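Side-chain contacts in extrinsic protein in photosystem II (Chaetoceros gracilis, PDB 4K7B), which serves as an extrinsic subunit of photosystem II in a marine centric diatom, where it probably docks on the membrane-embedded complex: residues A[30-33]-A[34-37]; A[55-58]-A[59-63]; A[14-17]-A[18-21]. One frame throughout, in Å; residues are numbered along the deposited sequence.

Contact 1. Residues A[30-33]-A[34-37]; sequences GDFK and AIAE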
# COMPACT_ATOMS: atom_id res chain seq x y z
N GLY A 30 1.30 -7.35 11.55
CA GLY A 30 0.25 -8.31 11.25
C GLY A 30 -1.16 -7.75 11.45
O GLY A 30 -2.11 -8.50 11.68
N ASP A 31 -1.29 -6.43 11.33
CA ASP A 31 -2.55 -5.74 11.57
C ASP A 31 -3.33 -5.70 10.26
O ASP A 31 -3.38 -4.68 9.58
CB ASP A 31 -2.24 -4.33 12.11
CG ASP A 31 -3.47 -3.47 12.36
OD1 ASP A 31 -4.61 -3.98 12.33
OD2 ASP A 31 -3.28 -2.25 12.59
N PHE A 32 -3.96 -6.82 9.93
CA PHE A 32 -4.58 -6.98 8.62
C PHE A 32 -5.81 -6.10 8.45
O PHE A 32 -6.13 -5.68 7.33
CB PHE A 32 -4.92 -8.45 8.36
CG PHE A 32 -3.75 -9.38 8.47
CD1 PHE A 32 -2.49 -8.99 8.08
CD2 PHE A 32 -3.92 -10.67 8.98
CE1 PHE A 32 -1.41 -9.86 8.19
CE2 PHE A 32 -2.85 -11.53 9.09
CZ PHE A 32 -1.59 -11.13 8.69
N LYS A 33 -6.51 -5.82 9.55
CA LYS A 33 -7.66 -4.92 9.51
C LYS A 33 -7.32 -3.57 8.88
O LYS A 33 -8.10 -3.01 8.12
CB LYS A 33 -8.23 -4.73 10.92
CG LYS A 33 -9.34 -3.70 11.04
CD LYS A 33 -9.72 -3.51 12.50
CE LYS A 33 -10.21 -2.12 12.78
NZ LYS A 33 -11.66 -1.97 12.48
N ALA A 34 -6.15 -3.02 9.20
CA ALA A 34 -5.77 -1.72 8.66
C ALA A 34 -5.65 -1.77 7.12
O ALA A 34 -6.04 -0.83 6.37
CB ALA A 34 -4.45 -1.26 9.28
N ILE A 35 -5.13 -2.91 6.66
CA ILE A 35 -4.95 -3.11 5.24
C ILE A 35 -6.32 -3.21 4.59
O ILE A 35 -6.58 -2.56 3.58
CB ILE A 35 -4.12 -4.37 4.94
CG1 ILE A 35 -2.79 -4.35 5.69
CG2 ILE A 35 -3.87 -4.49 3.45
CD1 ILE A 35 -1.98 -5.63 5.50
N ALA A 36 -7.20 -4.02 5.17
CA ALA A 36 -8.55 -4.13 4.63
C ALA A 36 -9.30 -2.80 4.64
O ALA A 36 -10.13 -2.53 3.77
CB ALA A 36 -9.33 -5.18 5.40
N GLU A 37 -8.99 -1.96 5.62
CA GLU A 37 -9.60 -0.65 5.70
C GLU A 37 -9.08 0.26 4.61
O GLU A 37 -9.72 1.27 4.31
CB GLU A 37 -9.38 -0.05 7.09
CG GLU A 37 -10.23 -0.73 8.15
CD GLU A 37 -10.02 -0.16 9.54
OE1 GLU A 37 -8.92 0.37 9.81
OE2 GLU A 37 -10.96 -0.24 10.36
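Lys33 and Glu37 form an i to i+4 salt bridge on the surface of the short helix 32-37, a worked example of how one helical turn pairs opposite charges. The lysine has two conformers and the bridge belongs to the one modelled here, so it is probably part-time. Its CB rests against the N of Ala34, and from there to CE the chain is extended and slants across the glutamate: CG lies 3.9 Å from Glu37 OE2, CD about 4.1 Å from Glu37 OE2, and CE closes to 3.2 Å from that same OE2. A bend at the last torsion (chi4 85°) then turns NZ onto Glu37 OE2 at 2.8 Å, from above the carboxylate plane. Glu37 reaches back along the turn, its CG 3.1 Å from Lys33 O, the carbonyl that also accepts the bond from Glu37 N.

On the inward side, Ile35 CD1 meets the edge of the Phe32 ring, near its plane, with 4.3 Å between CD1 of Phe32 and CD1 of Ile35. Both residues pack on Val79 and Ile71, which ties the helix to helices 76-89 and 54-73. At the start of the helix Asp31 centres an inverse gamma turn just after Gly30, whose positive phi ends helix 24-29 in a Schellman motif. Gly30 O sits over the centre of one face of the Phe32 ring, 3.6 Å above its plane.

Contact 2. Residues A[55-58]-A[59-63]; sequences AKKN and AAIAQ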
# COMPACT_ATOMS: atom_id res chain seq x y z
N ALA A 55 -2.65 -3.57 -19.28
CA ALA A 55 -1.71 -4.57 -18.78
C ALA A 55 -1.26 -4.25 -17.35
O ALA A 55 -1.26 -5.11 -16.46
CB ALA A 55 -0.52 -4.70 -19.73
N LYS A 56 -0.88 -2.99 -17.13
CA LYS A 56 -0.43 -2.58 -15.80
C LYS A 56 -1.56 -2.63 -14.78
O LYS A 56 -1.36 -3.04 -13.64
CB LYS A 56 0.20 -1.18 -15.85
CG LYS A 56 1.63 -1.20 -16.35
CD LYS A 56 2.58 -1.82 -15.34
CE LYS A 56 3.19 -0.78 -14.40
NZ LYS A 56 4.15 -1.40 -13.45
N LYS A 57 -2.76 -2.21 -15.19
CA LYS A 57 -3.91 -2.30 -14.30
C LYS A 57 -4.21 -3.75 -13.94
O LYS A 57 -4.40 -4.06 -12.77
CB LYS A 57 -5.14 -1.63 -14.91
CG LYS A 57 -6.28 -1.49 -13.91
CD LYS A 57 -7.40 -0.63 -14.43
CE LYS A 57 -8.56 -0.58 -13.43
NZ LYS A 57 -9.70 0.20 -13.97
N ASN A 58 -4.24 -4.63 -14.93
CA ASN A 58 -4.53 -6.04 -14.65
C ASN A 58 -3.48 -6.62 -13.70
O ASN A 58 -3.84 -7.39 -12.78
CB ASN A 58 -4.62 -6.87 -15.94
CG ASN A 58 -6.00 -6.81 -16.60
OD1 ASN A 58 -7.00 -6.44 -15.98
ND2 ASN A 58 -6.06 -7.20 -17.87
N ALA A 59 -2.22 -6.25 -13.89
CA ALA A 59 -1.16 -6.72 -13.01
C ALA A 59 -1.35 -6.21 -11.59
O ALA A 59 -1.17 -6.95 -10.62
CB ALA A 59 0.21 -6.29 -13.53
N ALA A 60 -1.74 -4.95 -11.47
CA ALA A 60 -1.94 -4.33 -10.17
C ALA A 60 -3.09 -4.97 -9.42
O ALA A 60 -3.00 -5.18 -8.21
CB ALA A 60 -2.14 -2.82 -10.32
N ILE A 61 -4.17 -5.28 -10.15
CA ILE A 61 -5.31 -5.96 -9.56
C ILE A 61 -4.89 -7.35 -9.09
O ILE A 61 -5.22 -7.76 -7.98
CB ILE A 61 -6.48 -6.03 -10.56
CG1 ILE A 61 -7.12 -4.65 -10.72
CG2 ILE A 61 -7.53 -7.06 -10.12
CD1 ILE A 61 -8.11 -4.55 -11.87
N ALA A 62 -4.13 -8.07 -9.92
CA ALA A 62 -3.63 -9.38 -9.49
C ALA A 62 -2.76 -9.32 -8.22
O ALA A 62 -2.90 -10.17 -7.33
CB ALA A 62 -2.90 -10.10 -10.64
N GLN A 63 -1.89 -8.32 -8.14
CA GLN A 63 -1.00 -8.17 -6.98
C GLN A 63 -1.80 -7.80 -5.73
O GLN A 63 -1.49 -8.23 -4.60
CB GLN A 63 0.07 -7.11 -7.29
CG GLN A 63 1.03 -7.56 -8.39
CD GLN A 63 1.66 -6.41 -9.15
OE1 GLN A 63 1.46 -5.24 -8.83
NE2 GLN A 63 2.43 -6.74 -10.18
O HOH W 1 3.21 -4.59 -12.69
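Lys57 and Ile61, one turn apart, meet through carbon atoms: CG of Lys57 lies 4.1 Å from CD1 of Ile61, and the two side chains cross obliquely. With its CG anti to the backbone N (chi1 -170°) and every later torsion extended, the lysine passes the isoleucine methyl with both CG and CE, the latter 4.3 Å from Ile61 CD1. Ile61 lies close over the carbonyl that its own N-H uses: CG1 is 3.5 Å from Lys57 O, while the backbone bond from Ile61 N to Lys57 O measures 2.9 Å.

Three alanines flank this pair, their methyl groups resting on carbonyl oxygens of the preceding turn, as CB of Ala60 does at 3.4 Å from Lys56 O. Such contacts belong to a regular alpha helix, here the early part of helix 54-73, where each N-H from Ala59 to Ala62 bonds to the carbonyl four residues back. Ala60 is the buried member of the set and packs on Tyr50, Asn46 and Asn90, joining this helix to helix 39-49 and to neighbouring loops.

Further out, polar ends find further partners. Lys57 NZ makes a weak hydrogen bond to Ser47 OG of helix 39-49. Gln63 OE1 accepts a bond from Asn90 ND2, and the glutamine side chain touches Tyr86 and Ala89 of helix 76-89. A water lies between Lys56 NZ and Gln63 NE2, accepting weakly from both, each at 3.4 Å.

Contact 3. Residues A[14-17]-A[18-21]; sequences GLYG and DRIA. With SO4 (sulfate ion), chain C.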
# COMPACT_ATOMS: atom_id res chain seq x y z
N GLY A 14 -0.01 9.81 -5.97
CA GLY A 14 0.40 10.47 -4.75
C GLY A 14 -0.47 10.09 -3.56
O GLY A 14 0.00 9.53 -2.58
N LEU A 15 -1.76 10.40 -3.66
CA LEU A 15 -2.65 10.23 -2.51
C LEU A 15 -2.84 8.76 -2.15
O LEU A 15 -2.64 8.35 -0.97
CB LEU A 15 -3.99 10.90 -2.77
CG LEU A 15 -3.95 12.43 -2.87
CD1 LEU A 15 -5.31 12.96 -3.30
CD2 LEU A 15 -3.53 13.02 -1.53
N TYR A 16 -3.16 7.94 -3.15
CA TYR A 16 -3.47 6.54 -2.84
C TYR A 16 -2.18 5.75 -2.64
O TYR A 16 -2.12 4.87 -1.76
CB TYR A 16 -4.38 5.92 -3.90
CG TYR A 16 -5.68 6.69 -3.98
CD1 TYR A 16 -6.50 6.80 -2.86
CD2 TYR A 16 -6.06 7.33 -5.15
CE1 TYR A 16 -7.67 7.52 -2.91
CE2 TYR A 16 -7.23 8.06 -5.21
CZ TYR A 16 -8.03 8.15 -4.08
OH TYR A 16 -9.20 8.86 -4.12
N GLY A 17 -1.15 6.06 -3.42
CA GLY A 17 0.13 5.43 -3.19
C GLY A 17 0.61 5.71 -1.77
O GLY A 17 1.16 4.82 -1.13
N ASP A 18 0.43 6.94 -1.30
CA ASP A 18 0.87 7.27 0.06
C ASP A 18 0.03 6.52 1.11
O ASP A 18 0.58 6.06 2.12
CB ASP A 18 0.86 8.77 0.34
CG ASP A 18 1.96 9.51 -0.40
OD1 ASP A 18 2.85 8.87 -1.01
OD2 ASP A 18 1.94 10.76 -0.35
N ARG A 19 -1.28 6.40 0.87
CA ARG A 19 -2.10 5.59 1.79
C ARG A 19 -1.59 4.15 1.86
O ARG A 19 -1.55 3.53 2.94
CB ARG A 19 -3.58 5.63 1.39
CG ARG A 19 -4.24 6.96 1.72
CD ARG A 19 -5.69 7.08 1.23
NE ARG A 19 -6.53 5.96 1.66
CZ ARG A 19 -7.83 5.83 1.35
NH1 ARG A 19 -8.43 6.75 0.61
NH2 ARG A 19 -8.52 4.77 1.77
N ILE A 20 -1.18 3.61 0.72
CA ILE A 20 -0.67 2.25 0.69
C ILE A 20 0.70 2.14 1.37
O ILE A 20 0.93 1.21 2.15
CB ILE A 20 -0.64 1.71 -0.76
CG1 ILE A 20 -2.08 1.61 -1.28
CG2 ILE A 20 0.10 0.40 -0.85
CD1 ILE A 20 -2.18 1.52 -2.80
N ALA A 21 1.58 3.09 1.13
CA ALA A 21 2.89 3.06 1.76
C ALA A 21 2.79 3.19 3.27
O ALA A 21 3.60 2.62 4.00
CB ALA A 21 3.77 4.18 1.19
S SO4 C . -12.07 6.03 1.56
O1 SO4 C . -11.27 7.08 0.91
O2 SO4 C . -12.41 6.45 2.92
O3 SO4 C . -13.29 5.83 0.78
O4 SO4 C . -11.32 4.77 1.64
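Four consecutive i to i+4 bonds, from Asp18 N to Gly14 O through Ala21 N to Gly17 O, keep residues 14-21 in regular alpha helix. Along one side of it Tyr16 and Arg19 lie next to each other and point the same way. NH1 of Arg19 comes to the phenol ring at 3.7 Å from Tyr16 CE1; because it sits at the ring edge, in the ring plane, this is not a cation-pi stack. Ring and guanidinium planes are turned 59° apart. A bend at chi3 (52°) swings the guanidinium outward, where two of its nitrogens grip a sulfate ion: NH1 bonds to O1 of the sulfate at 2.9 Å, and NH2 to O4 of the sulfate at 2.8 Å.

These residues form the last two turns of helix 6-21, whose side chains pack on helices 39-49 and 76-89 of the helical Psb31 domain, a member of the PsbQ-like clan. Arg19 NE has its own partner, a salt bridge to Glu38 OE2, and Asn40 ND2 adds a further bond to the sulfate, an ion probably taken from the crystallisation liquor. Replacing Arg19 with a leucine would probably leave Glu38 without this salt-bridge mate and the sulfate without its paired donors.

Deeper in the fold, Ile20 lays CG1 3.3 Å from Tyr16 O and packs on Phe45 and Tyr86, while Tyr16 touches Leu44 and Phe45. On the outer side, Asp18 CG comes tightly to 2.9 Å from Gly14 O, with no hydrogen bond between the oxygens.

How the contacts relate
All three are local contacts on or at the start of one helix, yet their chemistry follows their place in the fold. Contact 3, whose centre lies about 6 Å from the centre of the chain, is partly buried; contacts 1 and 2 are surface contacts, their centres about 11 and 14 Å from that of the chain. Charge is paired within the turn in contact 1, whereas in contact 3 the arginine looks outward to a glutamate outside its helix and an anion, and contact 2 has aliphatic contact and, at its edge, a weakly held water. None touches another directly, but helix 76-89 receives side chains from all three, and helix 39-49 from contacts 2 and 3.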